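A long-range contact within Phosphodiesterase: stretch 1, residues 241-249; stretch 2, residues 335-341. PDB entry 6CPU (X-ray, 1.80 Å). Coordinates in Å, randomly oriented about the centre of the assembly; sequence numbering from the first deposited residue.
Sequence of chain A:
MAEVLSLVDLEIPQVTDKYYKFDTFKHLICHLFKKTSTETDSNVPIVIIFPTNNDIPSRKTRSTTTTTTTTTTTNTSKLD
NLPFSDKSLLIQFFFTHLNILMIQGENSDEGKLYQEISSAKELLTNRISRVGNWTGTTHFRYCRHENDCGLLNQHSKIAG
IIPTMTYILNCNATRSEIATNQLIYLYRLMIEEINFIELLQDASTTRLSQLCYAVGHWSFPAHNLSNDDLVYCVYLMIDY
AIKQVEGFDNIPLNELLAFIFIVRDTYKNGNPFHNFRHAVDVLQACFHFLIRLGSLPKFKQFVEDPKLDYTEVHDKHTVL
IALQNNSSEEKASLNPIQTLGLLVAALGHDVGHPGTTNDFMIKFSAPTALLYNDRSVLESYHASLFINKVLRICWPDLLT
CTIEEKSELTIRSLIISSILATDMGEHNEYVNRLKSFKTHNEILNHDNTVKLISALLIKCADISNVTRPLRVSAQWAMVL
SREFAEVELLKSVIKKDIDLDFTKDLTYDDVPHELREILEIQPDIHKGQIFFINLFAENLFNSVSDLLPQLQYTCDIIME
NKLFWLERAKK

Stretch 1 241-249: AIKQVEGFD
Stretch 2 (335-341) NPIQTLG

How do the two backbones run? Stretch 1 enters as a helix that began earlier in the chain (Ala241 -68/-44, Ile242 -59/-42), then makes a type I turn from Ile242 to Val245 (Lys243 -59/-23, Gln244 -87/-10), with Val245 N bonded to Ile242 O at 3.0 Å; Val245 (-89/116) and Phe248 (-135/111) are extended, with Glu246 (-51/-72) and Gly247 (-89/45) between them. Stretch 2 is helical from Pro336 onward, near -63/-42. The register runs antiparallel: Ala241 CA lies 5.7 Å from Leu340 CA, and Val245 CA 5.2 Å from Pro336 CA.

What starts the second helix? Asn335 (-75/180, chi1 p) caps it, its OD1 accepting from Gln338 N at 2.9 Å, while Gln338 OE1 accepts from Asn335 N at 3.1 Å. Thr339 OG1 donates to Asn335 O at 2.6 Å. Proline suits the first helical turn, where its lack of an N-H costs no helical hydrogen bond.

Which side chains fill the contact? Leu340 (chi1 t, chi2 p) points toward stretch 1 and is the most covered residue of either stretch, at 86 Å². Leu340 CD1 meets Ala241 CB at 3.9 Å and Ile242 CG1 (chi1 m, chi2 t) at 4.0 Å; Leu340 CD2 lies 4.3 Å from Phe248 CZ (chi1 t, chi2 101°), oblique to the ring. The Ala241 methyl, with CB toward stretch 2, packs on Leu340 where the two CA atoms are 5.7 Å apart. Val245 (chi1 t) places CG2 4.0 Å from Pro336 CB and CG1 4.3 Å from Ile337 CB (chi1 t, chi2 t).

Does any polar link join them? No direct hydrogen bond crosses; instead one water donates to Ala241 O at 2.8 Å and to Pro336 O at 2.9 Å, bridging two carbonyls that cannot bond each other. Otherwise the 352 Å² buried rests on apolar packing, joined by Gln244 O against Pro336 CB at 3.6 Å.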

ATOM      1  N   ALA A 241       1.072  10.336 -15.348  1.00 29.58           N
ATOM      2  CA  ALA A 241       2.108   9.516 -15.952  1.00 29.43           C
ATOM      3  C   ALA A 241       1.617   8.813 -17.215  1.00 28.78           C
ATOM      4  O   ALA A 241       2.330   8.779 -18.218  1.00 31.93           O
ATOM      5  CB  ALA A 241       2.619   8.500 -14.948  1.00 28.55           C
ATOM      6  N   ILE A 242       0.406   8.257 -17.168  1.00 28.67           N
ATOM      7  CA  ILE A 242      -0.191   7.580 -18.329  1.00 29.58           C
ATOM      8  C   ILE A 242      -0.308   8.539 -19.526  1.00 33.25           C
ATOM      9  O   ILE A 242      -0.014   8.160 -20.660  1.00 33.54           O
ATOM     10  CB  ILE A 242      -1.587   6.989 -17.994  1.00 28.56           C
ATOM     11  CG1 ILE A 242      -1.456   5.803 -17.035  1.00 27.91           C
ATOM     12  CG2 ILE A 242      -2.314   6.525 -19.249  1.00 29.75           C
ATOM     13  CD1 ILE A 242      -2.767   5.366 -16.406  1.00 28.24           C
ATOM     14  N   LYS A 243      -0.719   9.778 -19.263  1.00 34.98           N
ATOM     15  CA  LYS A 243      -0.851  10.794 -20.321  1.00 37.69           C
ATOM     16  C   LYS A 243       0.446  11.095 -21.086  1.00 38.61           C
ATOM     17  O   LYS A 243       0.388  11.611 -22.196  1.00 37.10           O
ATOM     18  CB  LYS A 243      -1.394  12.106 -19.744  1.00 38.17           C
ATOM     19  CG  LYS A 243      -2.886  12.103 -19.489  1.00 39.98           C
ATOM     20  CD  LYS A 243      -3.305  13.430 -18.868  1.00 41.65           C
ATOM     21  CE  LYS A 243      -4.783  13.461 -18.527  1.00 41.86           C
ATOM     22  NZ  LYS A 243      -5.053  14.547 -17.547  1.00 41.46           N
ATOM     23  N   GLN A 244       1.602  10.814 -20.486  1.00 38.84           N
ATOM     24  CA  GLN A 244       2.882  11.053 -21.149  1.00 40.02           C
ATOM     25  C   GLN A 244       3.337   9.880 -22.027  1.00 41.14           C
ATOM     26  O   GLN A 244       4.290  10.025 -22.798  1.00 39.44           O
ATOM     27  CB  GLN A 244       3.985  11.396 -20.137  1.00 40.46           C
ATOM     28  CG  GLN A 244       3.617  12.370 -19.019  1.00 41.86           C
ATOM     29  CD  GLN A 244       2.898  13.630 -19.485  1.00 44.85           C
ATOM     30  OE1 GLN A 244       2.023  14.151 -18.783  1.00 47.48           O
ATOM     31  NE2 GLN A 244       3.260  14.125 -20.660  1.00 42.72           N
ATOM     32  N   VAL A 245       2.666   8.729 -21.935  1.00 42.10           N
ATOM     33  CA  VAL A 245       3.108   7.543 -22.673  1.00 42.74           C
ATOM     34  C   VAL A 245       2.461   7.535 -24.044  1.00 45.28           C
ATOM     35  O   VAL A 245       1.246   7.404 -24.159  1.00 42.57           O
ATOM     36  CB  VAL A 245       2.778   6.231 -21.936  1.00 42.65           C
ATOM     37  CG1 VAL A 245       3.396   5.048 -22.669  1.00 42.03           C
ATOM     38  CG2 VAL A 245       3.292   6.296 -20.503  1.00 41.24           C
ATOM     39  N   GLU A 246       3.304   7.645 -25.072  1.00 49.26           N
ATOM     40  CA  GLU A 246       2.874   7.859 -26.456  1.00 52.95           C
ATOM     41  C   GLU A 246       1.805   6.872 -26.937  1.00 52.36           C
ATOM     42  O   GLU A 246       0.640   7.242 -27.090  1.00 55.00           O
ATOM     43  CB  GLU A 246       4.100   7.838 -27.388  1.00 55.64           C
ATOM     44  CG  GLU A 246       3.813   8.207 -28.837  1.00 59.20           C
ATOM     45  CD  GLU A 246       3.577   9.693 -29.024  1.00 61.92           C
ATOM     46  OE1 GLU A 246       4.572  10.452 -29.065  1.00 63.75           O
ATOM     47  OE2 GLU A 246       2.399  10.097 -29.135  1.00 62.53           O
ATOM     48  N   GLY A 247       2.181   5.618 -27.161  1.00 53.18           N
ATOM     49  CA  GLY A 247       1.265   4.655 -27.780  1.00 55.35           C
ATOM     50  C   GLY A 247       0.397   3.920 -26.778  1.00 55.00           C
ATOM     51  O   GLY A 247       0.211   2.709 -26.892  1.00 58.03           O
ATOM     52  N   PHE A 248      -0.158   4.658 -25.820  1.00 53.58           N
ATOM     53  CA  PHE A 248      -0.816   4.082 -24.655  1.00 53.16           C
ATOM     54  C   PHE A 248      -2.135   4.800 -24.412  1.00 51.90           C
ATOM     55  O   PHE A 248      -2.148   5.971 -24.037  1.00 51.26           O
ATOM     56  CB  PHE A 248       0.099   4.238 -23.436  1.00 54.37           C
ATOM     57  CG  PHE A 248      -0.199   3.282 -22.316  1.00 54.04           C
ATOM     58  CD1 PHE A 248       0.586   2.149 -22.127  1.00 55.38           C
ATOM     59  CD2 PHE A 248      -1.247   3.522 -21.441  1.00 55.06           C
ATOM     60  CE1 PHE A 248       0.321   1.269 -21.092  1.00 53.79           C
ATOM     61  CE2 PHE A 248      -1.516   2.645 -20.402  1.00 54.04           C
ATOM     62  CZ  PHE A 248      -0.733   1.518 -20.229  1.00 53.68           C
ATOM     63  N   ASP A 249      -3.244   4.103 -24.637  1.00 51.00           N
ATOM     64  CA  ASP A 249      -4.569   4.700 -24.472  1.00 51.89           C
ATOM     65  C   ASP A 249      -4.753   5.245 -23.054  1.00 50.97           C
ATOM     66  O   ASP A 249      -4.404   4.580 -22.084  1.00 48.39           O
ATOM     67  CB  ASP A 249      -5.663   3.670 -24.772  1.00 53.48           C
ATOM     68  CG  ASP A 249      -5.717   3.277 -26.250  1.00 56.47           C
ATOM     69  OD1 ASP A 249      -5.698   4.180 -27.109  1.00 55.14           O
ATOM     70  OD2 ASP A 249      -5.791   2.062 -26.550  1.00 59.20           O
ATOM     71  N   ASN A 335      12.503   6.527 -19.499  1.00 38.28           N
ATOM     72  CA  ASN A 335      11.506   6.966 -20.471  1.00 38.83           C
ATOM     73  C   ASN A 335      10.066   6.901 -19.893  1.00 38.51           C
ATOM     74  O   ASN A 335       9.888   6.523 -18.720  1.00 36.69           O
ATOM     75  CB  ASN A 335      11.672   6.173 -21.783  1.00 39.41           C
ATOM     76  CG  ASN A 335      11.088   4.769 -21.723  1.00 41.30           C
ATOM     77  OD1 ASN A 335      10.526   4.346 -20.708  1.00 40.94           O
ATOM     78  ND2 ASN A 335      11.214   4.039 -22.828  1.00 42.03           N
ATOM     79  N   PRO A 336       9.046   7.291 -20.691  1.00 37.34           N
ATOM     80  CA  PRO A 336       7.682   7.383 -20.134  1.00 35.74           C
ATOM     81  C   PRO A 336       7.077   6.074 -19.605  1.00 36.49           C
ATOM     82  O   PRO A 336       6.481   6.086 -18.524  1.00 37.07           O
ATOM     83  CB  PRO A 336       6.859   7.916 -21.310  1.00 36.92           C
ATOM     84  CG  PRO A 336       7.844   8.723 -22.104  1.00 36.87           C
ATOM     85  CD  PRO A 336       9.128   7.948 -22.016  1.00 37.41           C
ATOM     86  N   ILE A 337       7.214   4.970 -20.338  1.00 35.72           N
ATOM     87  CA  ILE A 337       6.660   3.691 -19.863  1.00 36.72           C
ATOM     88  C   ILE A 337       7.428   3.146 -18.657  1.00 35.01           C
ATOM     89  O   ILE A 337       6.822   2.589 -17.742  1.00 35.26           O
ATOM     90  CB  ILE A 337       6.515   2.632 -20.981  1.00 38.33           C
ATOM     91  CG1 ILE A 337       5.598   1.497 -20.503  1.00 39.44           C
ATOM     92  CG2 ILE A 337       7.867   2.088 -21.429  1.00 38.87           C
ATOM     93  CD1 ILE A 337       5.075   0.627 -21.623  1.00 41.81           C
ATOM     94  N   GLN A 338       8.747   3.328 -18.639  1.00 33.15           N
ATOM     95  CA  GLN A 338       9.568   2.969 -17.486  1.00 32.59           C
ATOM     96  C   GLN A 338       9.241   3.834 -16.271  1.00 32.23           C
ATOM     97  O   GLN A 338       9.290   3.365 -15.131  1.00 28.96           O
ATOM     98  CB  GLN A 338      11.052   3.125 -17.806  1.00 33.62           C
ATOM     99  CG  GLN A 338      11.560   2.174 -18.873  1.00 33.85           C
ATOM    100  CD  GLN A 338      12.773   2.720 -19.609  1.00 34.46           C
ATOM    101  OE1 GLN A 338      13.458   3.626 -19.124  1.00 33.23           O
ATOM    102  NE2 GLN A 338      13.028   2.186 -20.796  1.00 35.77           N
ATOM    103  N   THR A 339       8.943   5.106 -16.517  1.00 30.53           N
ATOM    104  CA  THR A 339       8.520   6.018 -15.460  1.00 31.85           C
ATOM    105  C   THR A 339       7.187   5.534 -14.854  1.00 30.05           C
ATOM    106  O   THR A 339       7.031   5.508 -13.636  1.00 29.89           O
ATOM    107  CB  THR A 339       8.373   7.461 -16.002  1.00 33.53           C
ATOM    108  OG1 THR A 339       9.642   7.917 -16.490  1.00 34.43           O
ATOM    109  CG2 THR A 339       7.885   8.405 -14.927  1.00 33.45           C
ATOM    110  N   LEU A 340       6.246   5.154 -15.714  1.00 29.19           N
ATOM    111  CA  LEU A 340       4.955   4.606 -15.271  1.00 28.63           C
ATOM    112  C   LEU A 340       5.161   3.306 -14.486  1.00 28.87           C
ATOM    113  O   LEU A 340       4.555   3.111 -13.433  1.00 28.76           O
ATOM    114  CB  LEU A 340       4.016   4.351 -16.450  1.00 27.80           C
ATOM    115  CG  LEU A 340       2.634   3.760 -16.117  1.00 28.31           C
ATOM    116  CD1 LEU A 340       1.866   4.661 -15.171  1.00 27.63           C
ATOM    117  CD2 LEU A 340       1.816   3.500 -17.375  1.00 28.63           C
ATOM    118  N   GLY A 341       6.034   2.437 -14.993  1.00 28.50           N
ATOM    119  CA  GLY A 341       6.383   1.191 -14.307  1.00 28.34           C
ATOM    120  C   GLY A 341       6.950   1.403 -12.917  1.00 29.43           C
ATOM    121  O   GLY A 341       6.632   0.649 -11.995  1.00 28.32           O
TER
HETATM  122  O   HOH W   1       5.105   8.508 -17.829  1.00 30.97           O